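Local coordinates for lipolytic enzyme, g-d-s-l (Clostridium thermocellum, PDB 2W1W), which carries a family 6 carbohydrate-binding module, an all-beta domain seen here with a bound calcium ion, at residues A12-A17 with C30-H35; G39-W44 with R111-A116. All coordinates share one frame; numbering follows the deposited sequence. Where two conformers were deposited one is given.

Interaction 1 comes first along the chain and is complete before interaction 2 begins. Their centres are about 8 Å apart. Both involve the five-stranded antiparallel sheet, where strands 13-15, 41-48 and 106-114 are neighbours in that order. Interaction 2 pairs strands 41-48 and 106-114. Interaction 1 lies at the outer strand 13-15, where the 30-35 segment comes against it. Backbone hydrogen bonds I13 O to E43 N and Y15 O to Y41 N join the two contacts. V32 also packs on I42, and Y34 OH is hydrogen-bonded to A112 O. The calcium-binding segment 30-35 is thus tied to the middle of the sheet in this carbohydrate-binding module.

Interaction 1 of 2, residues A12-A17 with C30-H35; sequences AIIYNA and CYVNYH. With CA (calcium ion), chain C.
A17 and V32 form the tight part of this contact. A17 CB meets V32 CG1 at 3.7 Å. V32 CG1 stands anti to the backbone N (chi1 -179°), and this turns the branch toward A17. The same methyl also reaches I14 CG2 at 4.2 Å. L19 of strand 18-20 packs on both I14 and V32. Next to them A17 CA comes within 3.1 Å of N33 O. The backbones of 12-17 and 30-35 are not hydrogen-bonded to each other.

The other end is looser and faces solvent. There the exposed H35 ring lies obliquely beside the 16-17 peptide, with CD2 3.6 Å from N16 C. N33 shapes this turn. Its OD1 accepts from H35 N at 2.8 Å, with the donor above the carbonyl plane, in an Asx turn. Y34 starts away from 12-17, and its OH hydrogen-bonds to A112 O in the sheet that strand 13-15 borders.

At the start of 30-35, C30 O binds the calcium ion at 2.2 Å. Water 1 is 2.1 Å from the metal. T27 O and D124 OD1 are further ligands. V32 thus packs strand 31-33, partner of 18-20, on edge strand 13-15 of a calcium-bearing family 6 carbohydrate-binding module.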
ATOM      1  N   ALA A  12       8.846   3.698  -3.999  1.00 13.22           N
ATOM      2  CA  ALA A  12       8.160   4.265  -2.845  1.00 13.73           C
ATOM      3  C   ALA A  12       9.073   5.150  -1.988  1.00 12.60           C
ATOM      4  O   ALA A  12      10.280   5.029  -2.003  1.00 14.68           O
ATOM      5  CB  ALA A  12       7.539   3.150  -1.980  1.00 14.78           C
ATOM      6  N   ILE A  13       8.455   6.065  -1.281  1.00 11.70           N
ATOM      7  CA  ILE A  13       9.077   6.826  -0.179  1.00 11.94           C
ATOM      8  C   ILE A  13       8.625   6.149   1.095  1.00 12.30           C
ATOM      9  O   ILE A  13       7.433   5.940   1.292  1.00 13.38           O
ATOM     10  CB  ILE A  13       8.634   8.297  -0.191  1.00 13.20           C
ATOM     11  CG1 ILE A  13       9.151   8.944  -1.459  1.00 16.17           C
ATOM     12  CG2 ILE A  13       9.147   9.016   1.050  1.00 15.77           C
ATOM     13  CD1 ILE A  13       8.610  10.352  -1.729  1.00 20.62           C
ATOM     14  N   ILE A  14       9.566   5.777   1.936  1.00 12.86           N
ATOM     15  CA  ILE A  14       9.259   4.975   3.108  1.00 14.10           C
ATOM     16  C   ILE A  14       9.829   5.566   4.392  1.00 15.20           C
ATOM     17  O   ILE A  14      10.697   6.421   4.403  1.00 17.48           O
ATOM     18  CB  ILE A  14       9.676   3.497   2.911  1.00 13.92           C
ATOM     19  CG1 ILE A  14      11.188   3.340   2.822  1.00 14.67           C
ATOM     20  CG2 ILE A  14       9.048   2.875   1.628  1.00 15.90           C
ATOM     21  CD1 ILE A  14      11.565   1.931   2.468  1.00 16.96           C
ATOM     22  N   TYR A  15       9.217   5.123   5.473  1.00 16.83           N
ATOM     23  CA  TYR A  15       9.573   5.516   6.840  1.00 17.36           C
ATOM     24  C   TYR A  15       9.376   4.313   7.734  1.00 18.13           C
ATOM     25  O   TYR A  15       8.330   3.686   7.724  1.00 16.91           O
ATOM     26  CB  TYR A  15       8.708   6.696   7.309  1.00 18.26           C
ATOM     27  CG  TYR A  15       8.803   6.972   8.810  1.00 20.49           C
ATOM     28  CD1 TYR A  15       9.887   7.593   9.342  1.00 23.33           C
ATOM     29  CD2 TYR A  15       7.754   6.647   9.650  1.00 24.02           C
ATOM     30  CE1 TYR A  15       9.968   7.828  10.705  1.00 23.75           C
ATOM     31  CE2 TYR A  15       7.816   6.868  11.020  1.00 25.14           C
ATOM     32  CZ  TYR A  15       8.909   7.482  11.533  1.00 25.42           C
ATOM     33  OH  TYR A  15       8.929   7.703  12.899  1.00 29.51           O
ATOM     34  N   ASN A  16      10.401   4.001   8.519  1.00 18.60           N
ATOM     35  CA  ASN A  16      10.385   2.857   9.423  0.50 18.83           C
ATOM     36  C   ASN A  16       9.855   1.603   8.730  1.00 18.15           C
ATOM     37  O   ASN A  16       9.026   0.825   9.228  1.00 18.83           O
ATOM     38  CB  ASN A  16       9.594   3.192  10.687  0.50 19.03           C
ATOM     39  CG  ASN A  16      10.396   4.038  11.683  0.50 20.31           C
ATOM     40  OD1 ASN A  16      11.605   4.259  11.521  0.50 21.39           O
ATOM     41  ND2 ASN A  16       9.723   4.498  12.737  0.50 22.23           N
ATOM     42  N   ALA A  17      10.364   1.436   7.546  1.00 17.81           N
ATOM     43  CA  ALA A  17      10.067   0.327   6.653  1.00 16.92           C
ATOM     44  C   ALA A  17      11.252   0.170   5.720  1.00 16.33           C
ATOM     45  O   ALA A  17      12.001   1.121   5.518  1.00 16.28           O
ATOM     46  CB  ALA A  17       8.742   0.605   5.836  1.00 16.17           C
ATOM     47  N   CYS A  30      11.158  -5.602  -5.818  1.00 16.72           N
ATOM     48  CA  CYS A  30      11.094  -5.746  -4.386  1.00 15.45           C
ATOM     49  C   CYS A  30       9.669  -5.500  -3.892  1.00 13.90           C
ATOM     50  O   CYS A  30       8.749  -5.183  -4.660  1.00 15.07           O
ATOM     51  CB  CYS A  30      12.049  -4.759  -3.721  1.00 15.72           C
ATOM     52  SG  CYS A  30      11.523  -3.044  -3.768  1.00 16.08           S
ATOM     53  N   TYR A  31       9.546  -5.674  -2.603  1.00 14.63           N
ATOM     54  CA  TYR A  31       8.389  -5.260  -1.806  1.00 13.47           C
ATOM     55  C   TYR A  31       8.859  -4.475  -0.612  1.00 13.98           C
ATOM     56  O   TYR A  31      10.063  -4.403  -0.365  1.00 15.42           O
ATOM     57  CB  TYR A  31       7.528  -6.480  -1.389  1.00 14.53           C
ATOM     58  CG  TYR A  31       8.258  -7.484  -0.521  1.00 13.24           C
ATOM     59  CD1 TYR A  31       8.298  -7.358   0.842  1.00 14.41           C
ATOM     60  CD2 TYR A  31       8.930  -8.549  -1.103  1.00 16.08           C
ATOM     61  CE1 TYR A  31       8.995  -8.294   1.636  1.00 15.60           C
ATOM     62  CE2 TYR A  31       9.596  -9.481  -0.341  1.00 16.01           C
ATOM     63  CZ  TYR A  31       9.637  -9.344   1.023  1.00 16.96           C
ATOM     64  OH  TYR A  31      10.327 -10.278   1.770  1.00 19.39           O
ATOM     65  N   VAL A  32       7.917  -3.903   0.115  1.00 12.71           N
ATOM     66  CA  VAL A  32       8.171  -3.147   1.341  0.50 13.42           C
ATOM     67  C   VAL A  32       7.725  -3.925   2.567  1.00 14.27           C
ATOM     68  O   VAL A  32       6.637  -4.495   2.585  1.00 14.91           O
ATOM     69  CB  VAL A  32       7.405  -1.804   1.365  0.50 13.01           C
ATOM     70  CG1 VAL A  32       7.724  -1.027   2.668  0.50 12.29           C
ATOM     71  CG2 VAL A  32       7.680  -0.974   0.086  0.50 13.32           C
ATOM     72  N   ASN A  33       8.591  -3.895   3.586  1.00 16.20           N
ATOM     73  CA  ASN A  33       8.367  -4.482   4.898  0.75 16.62           C
ATOM     74  C   ASN A  33       8.369  -3.437   5.995  1.00 18.20           C
ATOM     75  O   ASN A  33       9.277  -2.629   6.059  1.00 19.06           O
ATOM     76  CB  ASN A  33       9.466  -5.479   5.149  0.75 17.07           C
ATOM     77  CG  ASN A  33       9.438  -6.019   6.565  0.75 16.15           C
ATOM     78  OD1 ASN A  33       9.933  -5.397   7.538  0.75 21.27           O
ATOM     79  ND2 ASN A  33       8.849  -7.152   6.693  0.75 18.22           N
ATOM     80  N   TYR A  34       7.382  -3.489   6.864  1.00 17.70           N
ATOM     81  CA  TYR A  34       7.148  -2.518   7.956  1.00 20.57           C
ATOM     82  C   TYR A  34       7.837  -2.745   9.327  1.00 23.66           C
ATOM     83  O   TYR A  34       7.533  -2.037  10.329  1.00 26.48           O
ATOM     84  CB  TYR A  34       5.659  -2.394   8.224  1.00 19.21           C
ATOM     85  CG  TYR A  34       4.895  -1.580   7.203  1.00 17.58           C
ATOM     86  CD1 TYR A  34       4.510  -2.137   5.978  1.00 14.43           C
ATOM     87  CD2 TYR A  34       4.512  -0.299   7.485  1.00 17.34           C
ATOM     88  CE1 TYR A  34       3.779  -1.416   5.052  1.00 14.95           C
ATOM     89  CE2 TYR A  34       3.787   0.443   6.571  1.00 15.54           C
ATOM     90  CZ  TYR A  34       3.434  -0.120   5.355  1.00 13.09           C
ATOM     91  OH  TYR A  34       2.689   0.606   4.464  1.00 13.58           O
ATOM     92  N   HIS A  35       8.715  -3.711   9.442  1.00 26.67           N
ATOM     93  CA  HIS A  35       9.594  -3.696  10.647  1.00 28.39           C
ATOM     94  C   HIS A  35       8.942  -4.181  11.933  1.00 27.91           C
ATOM     95  O   HIS A  35       9.426  -3.936  13.022  1.00 29.94           O
ATOM     96  CB  HIS A  35      10.091  -2.283  10.933  1.00 29.76           C
ATOM     97  CG  HIS A  35      11.479  -2.006  10.450  1.00 33.23           C
ATOM     98  ND1 HIS A  35      12.400  -2.999  10.198  1.00 37.48           N
ATOM     99  CD2 HIS A  35      12.118  -0.835  10.227  1.00 36.36           C
ATOM    100  CE1 HIS A  35      13.540  -2.450   9.812  1.00 38.23           C
ATOM    101  NE2 HIS A  35      13.395  -1.137   9.818  1.00 38.02           N
TER
HETATM  102 CA    CA C1132       6.948  -5.063  -5.939  1.00 24.56          CA
HETATM  103  O   HOH W   1       6.942  -3.361  -7.258  1.00 21.22           O

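Interaction 2 of 2, residues G39-W44 with R111-A116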
ATOM      1  N   GLY A  39       3.712   2.534  13.104  1.00 16.14           N
ATOM      2  CA  GLY A  39       4.070   3.880  12.662  1.00 16.15           C
ATOM      3  C   GLY A  39       4.758   4.059  11.329  1.00 15.97           C
ATOM      4  O   GLY A  39       4.822   5.175  10.801  1.00 17.35           O
ATOM      5  N   GLY A  40       5.308   2.976  10.818  1.00 15.28           N
ATOM      6  CA  GLY A  40       5.967   3.035   9.500  1.00 15.20           C
ATOM      7  C   GLY A  40       4.974   3.350   8.410  1.00 14.26           C
ATOM      8  O   GLY A  40       3.774   3.177   8.574  1.00 14.09           O
ATOM      9  N   TYR A  41       5.494   3.838   7.296  1.00 14.43           N
ATOM     10  CA  TYR A  41       4.623   4.105   6.130  1.00 13.33           C
ATOM     11  C   TYR A  41       5.353   3.964   4.833  1.00 12.73           C
ATOM     12  O   TYR A  41       6.596   3.967   4.749  1.00 13.13           O
ATOM     13  CB  TYR A  41       3.980   5.516   6.219  1.00 14.17           C
ATOM     14  CG  TYR A  41       4.899   6.735   6.125  1.00 15.40           C
ATOM     15  CD1 TYR A  41       5.500   7.089   4.930  1.00 15.24           C
ATOM     16  CD2 TYR A  41       5.115   7.564   7.230  1.00 19.03           C
ATOM     17  CE1 TYR A  41       6.305   8.214   4.827  1.00 19.54           C
ATOM     18  CE2 TYR A  41       5.933   8.706   7.134  1.00 20.26           C
ATOM     19  CZ  TYR A  41       6.528   9.007   5.928  1.00 21.53           C
ATOM     20  OH  TYR A  41       7.344  10.119   5.761  1.00 24.28           O
ATOM     21  N   ILE A  42       4.510   3.854   3.831  1.00 11.92           N
ATOM     22  CA  ILE A  42       4.922   3.912   2.436  0.50 11.75           C
ATOM     23  C   ILE A  42       4.056   4.957   1.740  1.00 11.40           C
ATOM     24  O   ILE A  42       2.902   5.144   2.070  1.00 10.51           O
ATOM     25  CB  ILE A  42       4.820   2.544   1.744  0.50 11.38           C
ATOM     26  CG1 ILE A  42       3.343   2.129   1.579  0.50 10.17           C
ATOM     27  CG2 ILE A  42       5.628   1.509   2.530  0.50 13.80           C
ATOM     28  CD1 ILE A  42       3.121   0.730   1.020  0.50 12.06           C
ATOM     29  N   GLU A  43       4.649   5.646   0.799  1.00 11.31           N
ATOM     30  CA  GLU A  43       3.912   6.657   0.059  1.00 12.07           C
ATOM     31  C   GLU A  43       4.433   6.845  -1.349  1.00 11.72           C
ATOM     32  O   GLU A  43       5.605   6.595  -1.640  1.00 12.66           O
ATOM     33  CB  GLU A  43       3.857   7.957   0.830  1.00 14.60           C
ATOM     34  CG  GLU A  43       5.020   8.769   0.775  1.00 17.96           C
ATOM     35  CD  GLU A  43       4.824  10.137   1.438  1.00 21.45           C
ATOM     36  OE1 GLU A  43       3.908  10.342   2.270  1.00 18.92           O
ATOM     37  OE2 GLU A  43       5.643  11.031   1.119  1.00 25.20           O
ATOM     38  N   TRP A  44       3.508   7.206  -2.229  1.00 10.81           N
ATOM     39  CA  TRP A  44       3.847   7.517  -3.599  1.00 10.51           C
ATOM     40  C   TRP A  44       3.201   8.822  -4.007  1.00 10.54           C
ATOM     41  O   TRP A  44       2.202   9.258  -3.473  1.00 10.48           O
ATOM     42  CB  TRP A  44       3.322   6.443  -4.571  1.00 10.96           C
ATOM     43  CG  TRP A  44       3.954   5.078  -4.494  1.00 10.69           C
ATOM     44  CD1 TRP A  44       5.014   4.623  -5.240  1.00 10.19           C
ATOM     45  CD2 TRP A  44       3.525   3.961  -3.691  1.00 11.38           C
ATOM     46  NE1 TRP A  44       5.274   3.324  -4.926  1.00 11.65           N
ATOM     47  CE2 TRP A  44       4.370   2.884  -4.002  1.00 12.71           C
ATOM     48  CE3 TRP A  44       2.538   3.772  -2.723  1.00 12.35           C
ATOM     49  CZ2 TRP A  44       4.219   1.619  -3.419  1.00 12.79           C
ATOM     50  CZ3 TRP A  44       2.406   2.533  -2.154  1.00 12.98           C
ATOM     51  CH2 TRP A  44       3.234   1.488  -2.486  1.00 12.60           C
ATOM     52  N   ARG A 111      -0.448   7.693   1.032  1.00  9.94           N
ATOM     53  CA  ARG A 111       0.366   7.085   2.100  1.00 10.55           C
ATOM     54  C   ARG A 111      -0.448   6.012   2.792  1.00  9.84           C
ATOM     55  O   ARG A 111      -1.637   6.174   3.013  1.00 10.38           O
ATOM     56  CB  ARG A 111       0.804   8.136   3.123  1.00 11.77           C
ATOM     57  CG  ARG A 111       1.693   7.579   4.231  1.00 11.10           C
ATOM     58  CD  ARG A 111       1.996   8.608   5.332  1.00 12.39           C
ATOM     59  NE  ARG A 111       2.845   9.677   4.826  1.00 14.70           N
ATOM     60  CZ  ARG A 111       3.380  10.631   5.570  1.00 16.44           C
ATOM     61  NH1 ARG A 111       3.130  10.691   6.870  1.00 19.10           N
ATOM     62  NH2 ARG A 111       4.163  11.537   5.003  1.00 18.55           N
ATOM     63  N   ALA A 112       0.223   4.908   3.102  1.00  9.61           N
ATOM     64  CA  ALA A 112      -0.331   3.812   3.953  1.00  9.45           C
ATOM     65  C   ALA A 112       0.540   3.645   5.171  1.00  9.78           C
ATOM     66  O   ALA A 112       1.719   3.284   5.042  1.00 10.09           O
ATOM     67  CB  ALA A 112      -0.379   2.485   3.160  1.00 10.04           C
ATOM     68  N   THR A 113      -0.041   3.906   6.345  1.00 10.17           N
ATOM     69  CA  THR A 113       0.696   3.950   7.634  1.00 10.70           C
ATOM     70  C   THR A 113       0.213   2.828   8.548  1.00 11.03           C
ATOM     71  O   THR A 113      -0.959   2.641   8.762  1.00 10.46           O
ATOM     72  CB  THR A 113       0.467   5.295   8.344  1.00 10.85           C
ATOM     73  OG1 THR A 113       0.866   6.392   7.482  1.00 11.61           O
ATOM     74  CG2 THR A 113       1.236   5.380   9.667  1.00 12.10           C
ATOM     75  N   ALA A 114       1.157   2.101   9.106  1.00 11.96           N
ATOM     76  CA  ALA A 114       0.861   1.055  10.105  1.00 11.95           C
ATOM     77  C   ALA A 114       0.303   1.661  11.379  1.00 12.50           C
ATOM     78  O   ALA A 114       0.926   2.521  11.988  1.00 14.63           O
ATOM     79  CB  ALA A 114       2.156   0.243  10.407  1.00 12.35           C
ATOM     80  N   ILE A 115      -0.872   1.176  11.784  1.00 12.72           N
ATOM     81  CA  ILE A 115      -1.510   1.663  13.006  1.00 13.14           C
ATOM     82  C   ILE A 115      -1.546   0.643  14.160  1.00 13.80           C
ATOM     83  O   ILE A 115      -1.890   0.993  15.305  1.00 14.99           O
ATOM     84  CB  ILE A 115      -2.910   2.239  12.747  1.00 13.33           C
ATOM     85  CG1 ILE A 115      -3.873   1.166  12.233  1.00 14.94           C
ATOM     86  CG2 ILE A 115      -2.810   3.460  11.781  1.00 14.60           C
ATOM     87  CD1 ILE A 115      -5.310   1.681  12.130  1.00 16.52           C
ATOM     88  N   ALA A 116      -1.209  -0.595  13.839  1.00 13.07           N
ATOM     89  CA  ALA A 116      -1.228  -1.691  14.830  1.00 12.69           C
ATOM     90  C   ALA A 116       0.176  -2.051  15.205  1.00 13.00           C
ATOM     91  O   ALA A 116       1.156  -1.766  14.503  1.00 12.94           O
ATOM     92  CB  ALA A 116      -1.974  -2.881  14.322  1.00 14.38           C
TER
HETATM   93  O   HOH W   2       5.938  13.002   2.607  1.00 31.24           O
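The R111 guanidinium lies flat on one face of the Y41 ring, with the two planes only 4° apart. R111 CZ is 3.6 Å from the ring centroid, a cation-pi contact over the face. E43 OE1 and water 2 lie at the guanidinium edge, in its plane. The ring of Y15 also meets that of Y41. This cluster sits on the antiparallel pair of strands 41-48 and 106-114, part of the beta-sheet framework of the carbohydrate-binding module.

The R111 chain bends at chi3 (-68°), which lays the guanidinium along the ring. On the way R111 CD makes a CH-pi contact 3.9 Å from the Y41 ring centroid. Two nitrogens then grip one oxygen side-on. R111 NE is 2.8 Å from E43 OE1, and R111 NH2 is 3.0 Å from the same atom. Both come from one face of the carboxylate, which is tilted against the guanidinium. The salt bridge and the stack together hold the guanidinium's rotation. Water 2 lies near E43 OE2 and bonds only weakly to R111 NH2.

Y41 faces T113, and E43 faces R111, as non-hydrogen-bonded pairs on the side of the stack. I42 and A112 form the hydrogen-bonded pair, and their side chains pack on the other face of the sheet. I42 touches V123 of the four-stranded sheet there. I42 N donates to A112 O at 3.1 Å, and A112 N donates to I42 O at 2.9 Å. Past the pair, A114 N bonds to G40 O at 2.9 Å. Beyond the bridged residues, G39 N hydrogen-bonds to A114 O at 3.0 Å, the donor standing 38° out of the carbonyl plane.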